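Local coordinates for protein beta-galactosidase (Bacillus circulans subsp. alkalophilus, PDB 3TTY) that hydrolyses terminal beta-galactose residues from beta-galactosides, binding galactose in a TIM-barrel pocket, and carries a zinc ion held by four cysteines, at residues 154-159 and 197-202; 68-71 and 75-78; 400-405 and 448-453. All coordinates share one frame; numbering follows the deposited sequence.

Contact 1 of 3, residues 154-159 and 197-202; sequences YCYCDN and IVAPNA. With ZN (zinc ion), chain G.
Ala199 opens this contact from the loop 197-202, its methyl CB lying 4.1 Å from CD1 of Tyr156, near the plane of the ring and at its edge. So small a residue lets the loop come close, and the CA atoms of Ala199 and Tyr156 are the nearest pair between the two segments. Pro200, whose CB points away from Tyr156, contributes its carbonyl instead: Pro200 O approaches CE1 of Tyr156 obliquely, at 3.3 Å. The same oxygen accepts from a water that also lies beside Tyr156 OH, but that second leg is unusually short and its geometry doubtful.

Tyr156 sits in a zinc-binding loop, flanked in sequence by Cys155 and Cys157, whose SG atoms bind the zinc ion at 2.4 Å and 2.5 Å; Cys115 and Cys160 complete this four-cysteine site. The backbone N-H of Cys157 is also hydrogen-bonded to Cys155 SG (3.5 Å), and Cys157 is the N-cap of helix 158-172.

Asn201 lies over one face of the tyrosine ring. Asparagine suits the place because its aliphatic CB can make a CH-pi contact, 3.9 Å from the ring centroid of Tyr156 and offset toward the rim, while its amide, inclined 45° to the ring, still offers an N-H. With chi1 at 63°, CG stands between the backbone N and the carbonyl carbon, and ND2 runs back to 3.3 Å from CB of Tyr156. There ND2 donates to another water, which donates in turn to Tyr156 O. Asn201 OD1 is hydrogen-bonded at the neighbouring Leu203.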
loop_
_atom_site.group_PDB
_atom_site.type_symbol
_atom_site.label_atom_id
_atom_site.label_comp_id
_atom_site.label_asym_id
_atom_site.label_seq_id
_atom_site.Cartn_x
_atom_site.Cartn_y
_atom_site.Cartn_z
ATOM N N TYR A 154 -7.839 -5.949 -18.583
ATOM C CA TYR A 154 -6.992 -6.823 -19.379
ATOM C C TYR A 154 -7.079 -8.249 -18.877
ATOM O O TYR A 154 -7.414 -8.483 -17.716
ATOM C CB TYR A 154 -5.540 -6.370 -19.323
ATOM C CG TYR A 154 -5.304 -5.047 -19.966
ATOM C CD1 TYR A 154 -6.071 -4.631 -21.041
ATOM C CD2 TYR A 154 -4.316 -4.196 -19.496
ATOM C CE1 TYR A 154 -5.854 -3.409 -21.633
ATOM C CE2 TYR A 154 -4.097 -2.970 -20.081
ATOM C CZ TYR A 154 -4.873 -2.581 -21.149
ATOM O OH TYR A 154 -4.654 -1.351 -21.743
ATOM N N CYS A 155 -6.792 -9.195 -19.769
ATOM C CA CYS A 155 -6.744 -10.603 -19.432
ATOM C C CYS A 155 -5.362 -11.143 -19.798
ATOM O O CYS A 155 -4.747 -10.687 -20.765
ATOM C CB CYS A 155 -7.818 -11.367 -20.192
ATOM S SG CYS A 155 -7.841 -13.149 -19.831
ATOM N N TYR A 156 -4.884 -12.113 -19.019
ATOM C CA TYR A 156 -3.559 -12.688 -19.201
ATOM C C TYR A 156 -3.622 -14.201 -19.249
ATOM O O TYR A 156 -2.642 -14.864 -18.926
ATOM C CB TYR A 156 -2.633 -12.235 -18.071
ATOM C CG TYR A 156 -2.536 -10.725 -17.958
ATOM C CD1 TYR A 156 -1.582 -10.013 -18.688
ATOM C CD2 TYR A 156 -3.408 -10.007 -17.135
ATOM C CE1 TYR A 156 -1.484 -8.642 -18.589
ATOM C CE2 TYR A 156 -3.320 -8.627 -17.027
ATOM C CZ TYR A 156 -2.357 -7.953 -17.759
ATOM O OH TYR A 156 -2.266 -6.596 -17.672
ATOM N N CYS A 157 -4.769 -14.747 -19.661
ATOM C CA CYS A 157 -4.954 -16.204 -19.690
ATOM C C CYS A 157 -4.186 -16.862 -20.851
ATOM O O CYS A 157 -3.589 -16.192 -21.692
ATOM C CB CYS A 157 -6.449 -16.576 -19.764
ATOM S SG CYS A 157 -7.199 -16.449 -21.440
ATOM N N ASP A 158 -4.209 -18.182 -20.894
ATOM C CA ASP A 158 -3.575 -18.918 -21.982
ATOM C C ASP A 158 -4.045 -18.559 -23.392
ATOM O O ASP A 158 -3.241 -18.479 -24.321
ATOM C CB ASP A 158 -3.766 -20.405 -21.769
ATOM C CG ASP A 158 -2.471 -21.099 -21.568
ATOM O OD1 ASP A 158 -1.970 -21.063 -20.417
ATOM O OD2 ASP A 158 -1.940 -21.636 -22.572
ATOM N N ASN A 159 -5.348 -18.368 -23.555
ATOM C CA ASN A 159 -5.896 -18.018 -24.854
ATOM C C ASN A 159 -5.451 -16.640 -25.328
ATOM O O ASN A 159 -5.135 -16.449 -26.509
ATOM C CB ASN A 159 -7.422 -18.174 -24.855
ATOM C CG ASN A 159 -7.841 -19.635 -24.791
ATOM O OD1 ASN A 159 -7.093 -20.517 -25.222
ATOM N ND2 ASN A 159 -9.013 -19.902 -24.242
ATOM N N ILE A 197 7.592 -16.101 -26.228
ATOM C CA ILE A 197 7.016 -14.830 -25.822
ATOM C C ILE A 197 5.870 -15.068 -24.838
ATOM O O ILE A 197 5.001 -15.909 -25.089
ATOM C CB ILE A 197 6.459 -14.106 -27.066
ATOM C CG1 ILE A 197 7.589 -13.849 -28.059
ATOM C CG2 ILE A 197 5.734 -12.822 -26.682
ATOM C CD1 ILE A 197 7.110 -13.538 -29.471
ATOM N N VAL A 198 5.868 -14.352 -23.714
ATOM C CA VAL A 198 4.764 -14.490 -22.770
ATOM C C VAL A 198 4.045 -13.155 -22.565
ATOM O O VAL A 198 4.569 -12.095 -22.915
ATOM C CB VAL A 198 5.218 -15.064 -21.429
ATOM C CG1 VAL A 198 5.725 -16.511 -21.603
ATOM C CG2 VAL A 198 6.273 -14.174 -20.796
ATOM N N ALA A 199 2.827 -13.206 -22.034
ATOM C CA ALA A 199 2.111 -11.973 -21.722
ATOM C C ALA A 199 2.839 -11.278 -20.586
ATOM O O ALA A 199 3.340 -11.936 -19.684
ATOM C CB ALA A 199 0.681 -12.281 -21.320
ATOM N N PRO A 200 2.906 -9.941 -20.630
ATOM C CA PRO A 200 3.579 -9.189 -19.578
ATOM C C PRO A 200 2.648 -8.876 -18.411
ATOM O O PRO A 200 1.741 -8.073 -18.545
ATOM C CB PRO A 200 3.984 -7.888 -20.291
ATOM C CG PRO A 200 2.921 -7.692 -21.353
ATOM C CD PRO A 200 2.391 -9.067 -21.706
ATOM N N ASN A 201 2.871 -9.524 -17.277
ATOM C CA ASN A 201 2.174 -9.177 -16.041
ATOM C C ASN A 201 3.109 -9.446 -14.871
ATOM O O ASN A 201 4.318 -9.486 -15.055
ATOM C CB ASN A 201 0.830 -9.916 -15.914
ATOM C CG ASN A 201 0.990 -11.422 -15.843
ATOM O OD1 ASN A 201 2.098 -11.934 -15.734
ATOM N ND2 ASN A 201 -0.130 -12.139 -15.879
ATOM N N ALA A 202 2.568 -9.626 -13.678
ATOM C CA ALA A 202 3.414 -9.768 -12.494
ATOM C C ALA A 202 4.293 -11.026 -12.503
ATOM O O ALA A 202 5.247 -11.119 -11.739
ATOM C CB ALA A 202 2.569 -9.705 -11.207
HETATM ZN ZN ZN G . -7.934 -14.109 -22.005
HETATM O O HOH W 1 -0.632 -15.070 -16.519
HETATM O O HOH W 2 0.090 -5.896 -18.274
#

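Contact 2 of 3, residues 68-71 and 75-78; sequences RLTK and YLCL
Leu69 and Leu76 bring residues 68-71 of helix 60-71 against strand 75-79 after a connection of only three residues, the backbones coming closest at Thr70 and Tyr75, whose CA atoms are 7.0 Å apart. The gap between the main chains is bridged by leucine methyl groups. CD1 of Leu69 meets CD2 of Leu76 at 3.4 Å, tighter than usual for two methyls, and the same CD2 lies 4.1 Å from CB of Leu69. The two side chains are crossed at a slant.

The CB of Leu69 points toward the strand. Leu76 leaves its backbone at an angle, but CG set anti to the carbonyl carbon (chi1 -55°) carries the branched end closer to the helix. Leucine suits both places, having a branched, wholly apolar end for a buried interface. Thr70 is more marginal: OG1 comes within 4.5 Å of Leu76 CD1, and its hydroxyl is hydrogen-bonded to Ile66 O, one turn back in the helix.

This is the second half of a beta-alpha-beta crossover, strand 39-42, helix 60-71, strand 75-79, in the TIM barrel. Backbone bonds of Leu76 to Gln141 and Val143 join 75-79 to the parallel strand 142-146. Leu69, packed on Ala40 and Val42 as well as on Leu76, sets the helix over strands 39-42 and 75-79, and it also touches Met29 of helix 22-35.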
loop_
_atom_site.group_PDB
_atom_site.type_symbol
_atom_site.label_atom_id
_atom_site.label_comp_id
_atom_site.label_asym_id
_atom_site.label_seq_id
_atom_site.Cartn_x
_atom_site.Cartn_y
_atom_site.Cartn_z
ATOM N N ARG A 68 -44.862 -2.484 -22.776
ATOM C CA ARG A 68 -45.348 -1.511 -21.806
ATOM C C ARG A 68 -44.817 -0.103 -22.055
ATOM O O ARG A 68 -45.569 0.872 -21.995
ATOM C CB ARG A 68 -45.023 -1.936 -20.373
ATOM C CG ARG A 68 -45.624 -0.973 -19.328
ATOM C CD ARG A 68 -47.153 -0.969 -19.432
ATOM N NE ARG A 68 -47.803 0.041 -18.591
ATOM C CZ ARG A 68 -48.033 1.300 -18.962
ATOM N NH1 ARG A 68 -47.659 1.736 -20.163
ATOM N NH2 ARG A 68 -48.640 2.129 -18.124
ATOM N N LEU A 69 -43.516 -0.006 -22.312
ATOM C CA LEU A 69 -42.875 1.263 -22.621
ATOM C C LEU A 69 -43.378 1.846 -23.941
ATOM O O LEU A 69 -43.563 3.059 -24.077
ATOM C CB LEU A 69 -41.359 1.075 -22.697
ATOM C CG LEU A 69 -40.640 0.795 -21.372
ATOM C CD1 LEU A 69 -39.278 0.172 -21.648
ATOM C CD2 LEU A 69 -40.494 2.073 -20.568
ATOM N N THR A 70 -43.574 0.977 -24.921
ATOM C CA THR A 70 -44.084 1.401 -26.215
ATOM C C THR A 70 -45.458 2.059 -26.042
ATOM O O THR A 70 -45.778 3.024 -26.727
ATOM C CB THR A 70 -44.159 0.212 -27.190
ATOM O OG1 THR A 70 -42.835 -0.257 -27.454
ATOM C CG2 THR A 70 -44.801 0.633 -28.508
ATOM N N LYS A 71 -46.250 1.543 -25.105
ATOM C CA LYS A 71 -47.549 2.126 -24.783
ATOM C C LYS A 71 -47.424 3.592 -24.351
ATOM O O LYS A 71 -48.277 4.417 -24.679
ATOM C CB LYS A 71 -48.250 1.290 -23.712
ATOM C CG LYS A 71 -49.759 1.357 -23.747
ATOM C CD LYS A 71 -50.395 0.136 -23.071
ATOM C CE LYS A 71 -50.038 0.042 -21.583
ATOM N NZ LYS A 71 -50.554 -1.215 -20.929
ATOM N N TYR A 75 -38.958 5.592 -25.965
ATOM C CA TYR A 75 -38.045 4.961 -26.915
ATOM C C TYR A 75 -37.019 4.070 -26.232
ATOM O O TYR A 75 -36.700 4.268 -25.055
ATOM C CB TYR A 75 -37.343 6.025 -27.758
ATOM C CG TYR A 75 -38.289 6.721 -28.721
ATOM C CD1 TYR A 75 -38.770 6.061 -29.850
ATOM C CD2 TYR A 75 -38.706 8.036 -28.498
ATOM C CE1 TYR A 75 -39.639 6.689 -30.737
ATOM C CE2 TYR A 75 -39.575 8.678 -29.379
ATOM C CZ TYR A 75 -40.036 7.998 -30.493
ATOM O OH TYR A 75 -40.895 8.622 -31.367
ATOM N N LEU A 76 -36.493 3.105 -26.983
ATOM C CA LEU A 76 -35.655 2.060 -26.412
ATOM C C LEU A 76 -34.208 2.099 -26.897
ATOM O O LEU A 76 -33.929 2.059 -28.103
ATOM C CB LEU A 76 -36.268 0.693 -26.682
ATOM C CG LEU A 76 -37.713 0.618 -26.183
ATOM C CD1 LEU A 76 -38.447 -0.588 -26.743
ATOM C CD2 LEU A 76 -37.747 0.625 -24.677
ATOM N N CYS A 77 -33.299 2.221 -25.937
ATOM C CA CYS A 77 -31.898 1.940 -26.167
ATOM C C CYS A 77 -31.680 0.496 -25.687
ATOM O O CYS A 77 -31.535 0.247 -24.491
ATOM C CB CYS A 77 -31.026 2.923 -25.395
ATOM S SG CYS A 77 -29.273 2.690 -25.688
ATOM N N LEU A 78 -31.698 -0.455 -26.619
ATOM C CA LEU A 78 -31.717 -1.869 -26.257
ATOM C C LEU A 78 -30.309 -2.450 -26.157
ATOM O O LEU A 78 -29.556 -2.433 -27.126
ATOM C CB LEU A 78 -32.571 -2.683 -27.241
ATOM C CG LEU A 78 -32.708 -4.186 -26.950
ATOM C CD1 LEU A 78 -33.303 -4.454 -25.551
ATOM C CD2 LEU A 78 -33.531 -4.885 -28.008
#

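Contact 3 of 3, residues 400-405 and 448-453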
loop_
_atom_site.group_PDB
_atom_site.type_symbol
_atom_site.label_atom_id
_atom_site.label_comp_id
_atom_site.label_asym_id
_atom_site.label_seq_id
_atom_site.Cartn_x
_atom_site.Cartn_y
_atom_site.Cartn_z
ATOM N N ALA A 400 -6.844 23.488 -31.411
ATOM C CA ALA A 400 -6.937 22.052 -31.139
ATOM C C ALA A 400 -5.874 21.608 -30.143
ATOM O O ALA A 400 -4.771 22.155 -30.119
ATOM C CB ALA A 400 -6.812 21.257 -32.411
ATOM N N VAL A 401 -6.218 20.620 -29.322
ATOM C CA VAL A 401 -5.255 19.988 -28.432
ATOM C C VAL A 401 -5.299 18.462 -28.559
ATOM O O VAL A 401 -6.358 17.824 -28.461
ATOM C CB VAL A 401 -5.403 20.448 -26.967
ATOM C CG1 VAL A 401 -6.837 20.761 -26.657
ATOM C CG2 VAL A 401 -4.830 19.405 -26.018
ATOM N N MET A 402 -4.120 17.906 -28.803
ATOM C CA MET A 402 -3.956 16.516 -29.171
ATOM C C MET A 402 -3.798 15.653 -27.939
ATOM O O MET A 402 -3.185 16.059 -26.952
ATOM C CB MET A 402 -2.710 16.350 -30.045
ATOM C CG MET A 402 -2.858 16.835 -31.467
ATOM S SD MET A 402 -1.289 16.747 -32.346
ATOM C CE MET A 402 -1.839 16.996 -34.028
ATOM N N TYR A 403 -4.354 14.453 -28.027
ATOM C CA TYR A 403 -4.265 13.455 -26.984
ATOM C C TYR A 403 -4.174 12.119 -27.720
ATOM O O TYR A 403 -4.815 11.932 -28.751
ATOM C CB TYR A 403 -5.522 13.498 -26.088
ATOM C CG TYR A 403 -5.650 12.279 -25.207
ATOM C CD1 TYR A 403 -4.834 12.116 -24.088
ATOM C CD2 TYR A 403 -6.555 11.273 -25.508
ATOM C CE1 TYR A 403 -4.926 10.995 -23.293
ATOM C CE2 TYR A 403 -6.658 10.142 -24.711
ATOM C CZ TYR A 403 -5.836 10.012 -23.607
ATOM O OH TYR A 403 -5.923 8.896 -22.816
ATOM N N ASP A 404 -3.387 11.190 -27.203
ATOM C CA ASP A 404 -3.228 9.902 -27.868
ATOM C C ASP A 404 -3.020 8.796 -26.858
ATOM O O ASP A 404 -2.185 8.935 -25.967
ATOM C CB ASP A 404 -2.025 9.935 -28.815
ATOM C CG ASP A 404 -1.880 8.647 -29.610
ATOM O OD1 ASP A 404 -1.025 7.822 -29.254
ATOM O OD2 ASP A 404 -2.638 8.450 -30.576
ATOM N N TRP A 405 -3.738 7.684 -27.012
ATOM C CA TRP A 405 -3.653 6.599 -26.027
ATOM C C TRP A 405 -2.331 5.837 -26.065
ATOM O O TRP A 405 -1.857 5.363 -25.018
ATOM C CB TRP A 405 -4.831 5.607 -26.151
ATOM C CG TRP A 405 -6.004 5.938 -25.288
ATOM C CD1 TRP A 405 -6.254 5.478 -24.026
ATOM C CD2 TRP A 405 -7.103 6.801 -25.625
ATOM N NE1 TRP A 405 -7.445 6.001 -23.554
ATOM C CE2 TRP A 405 -7.986 6.811 -24.519
ATOM C CE3 TRP A 405 -7.435 7.551 -26.762
ATOM C CZ2 TRP A 405 -9.171 7.556 -24.509
ATOM C CZ3 TRP A 405 -8.618 8.289 -26.751
ATOM C CH2 TRP A 405 -9.468 8.289 -25.633
ATOM N N GLU A 448 -5.852 13.760 -36.814
ATOM C CA GLU A 448 -6.914 14.631 -37.304
ATOM C C GLU A 448 -6.415 15.560 -38.424
ATOM O O GLU A 448 -5.269 16.000 -38.415
ATOM C CB GLU A 448 -7.480 15.464 -36.146
ATOM C CG GLU A 448 -8.694 16.296 -36.518
ATOM C CD GLU A 448 -9.828 15.443 -37.044
ATOM O OE1 GLU A 448 -10.299 14.561 -36.301
ATOM O OE2 GLU A 448 -10.238 15.641 -38.211
ATOM N N ASP A 449 -7.285 15.841 -39.388
ATOM C CA ASP A 449 -7.013 16.837 -40.414
ATOM C C ASP A 449 -6.763 18.188 -39.734
ATOM O O ASP A 449 -7.641 18.727 -39.077
ATOM C CB ASP A 449 -8.200 16.923 -41.380
ATOM C CG ASP A 449 -8.187 18.194 -42.221
ATOM O OD1 ASP A 449 -7.089 18.701 -42.547
ATOM O OD2 ASP A 449 -9.289 18.690 -42.550
ATOM N N LEU A 450 -5.556 18.718 -39.879
ATOM C CA LEU A 450 -5.146 19.893 -39.123
ATOM C C LEU A 450 -5.552 21.191 -39.815
ATOM O O LEU A 450 -5.407 22.275 -39.251
ATOM C CB LEU A 450 -3.630 19.865 -38.920
ATOM C CG LEU A 450 -3.050 19.372 -37.593
ATOM C CD1 LEU A 450 -4.011 18.455 -36.856
ATOM C CD2 LEU A 450 -1.677 18.705 -37.784
ATOM N N SER A 451 -6.057 21.080 -41.039
ATOM C CA SER A 451 -6.270 22.262 -41.877
ATOM C C SER A 451 -7.261 23.281 -41.299
ATOM O O SER A 451 -7.119 24.483 -41.515
ATOM C CB SER A 451 -6.699 21.856 -43.290
ATOM O OG SER A 451 -8.003 21.296 -43.285
ATOM N N LYS A 452 -8.266 22.802 -40.576
ATOM C CA LYS A 452 -9.294 23.687 -40.030
ATOM C C LYS A 452 -8.813 24.499 -38.816
ATOM O O LYS A 452 -9.500 25.412 -38.353
ATOM C CB LYS A 452 -10.555 22.886 -39.679
ATOM C CG LYS A 452 -10.320 21.717 -38.741
ATOM C CD LYS A 452 -11.514 20.751 -38.720
ATOM C CE LYS A 452 -12.711 21.318 -37.955
ATOM N NZ LYS A 452 -13.818 20.319 -37.776
ATOM N N TYR A 453 -7.631 24.178 -38.305
ATOM C CA TYR A 453 -7.150 24.851 -37.109
ATOM C C TYR A 453 -6.164 25.968 -37.407
ATOM O O TYR A 453 -5.585 26.037 -38.488
ATOM C CB TYR A 453 -6.580 23.839 -36.108
ATOM C CG TYR A 453 -7.625 22.808 -35.731
ATOM C CD1 TYR A 453 -8.747 23.173 -34.992
ATOM C CD2 TYR A 453 -7.514 21.483 -36.148
ATOM C CE1 TYR A 453 -9.727 22.247 -34.665
ATOM C CE2 TYR A 453 -8.488 20.550 -35.825
ATOM C CZ TYR A 453 -9.591 20.938 -35.082
ATOM O OH TYR A 453 -10.560 20.022 -34.757
#
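The methyl of Ala400 sits almost exactly over the centre of the Tyr453 ring, its CB 3.5 Å from the ring centroid and 3° off the normal. All six ring carbons are then nearly equidistant from it, as in a well-centred CH-pi contact. Tyr453 presents this face because CG stands anti to the carbonyl carbon (chi1 -58°) and chi2 is -68°; CG of Lys452 lies over the opposite face, toward the rim, so the ring is sandwiched between aliphatic groups. Alanine suits its side, since its short CB lets a flat ring settle close to the strand.

Ala400 and Met402 belong to strand 399-402, in the mixed sheet of the trimerisation domain, between the parallel strands 441-444 and 455-458; the segment 448-453 is part of the connection between those two. Along the strand, Met402 reaches farther, its chain extended beyond CG, and its CE touches CD1 of Leu450 at 3.9 Å, the two side chains crossing at about a right angle. Methionine, long and unbranched, suits a place from which it must reach across to Leu450.

Tyr453 OH is hydrogen-bonded to Asp442 OD2, so replacing the tyrosine by an alanine would probably leave that carboxylate without this partner and open a gap over the methyl of Ala400. In the loop, Asp449 OD1 accepts from Ser451 N (3.0 Å) in an Asx turn and from Ser451 OG (2.8 Å) on the syn side.

In the fold
Contacts 1 and 2 both belong to the beta-galactosidase family region, yet their centres are 42 Å apart: contact 2 is in the barrel wall itself, contact 1 in the zinc-bearing excursion that follows the fourth strand, 142-146. That excursion starts close to the galactose pocket, since Asn149 and Glu150 of the pocket precede Tyr154 by only a few residues. Contact 3 lies in the trimerisation region, with its centre about 34 Å from that of contact 1 and 39 Å from that of contact 2, although nearest atoms of contacts 1 and 3 approach to about 7 Å. Contact 1 alone is touched by another subunit, through Phe108 and Arg104 of that neighbouring chain.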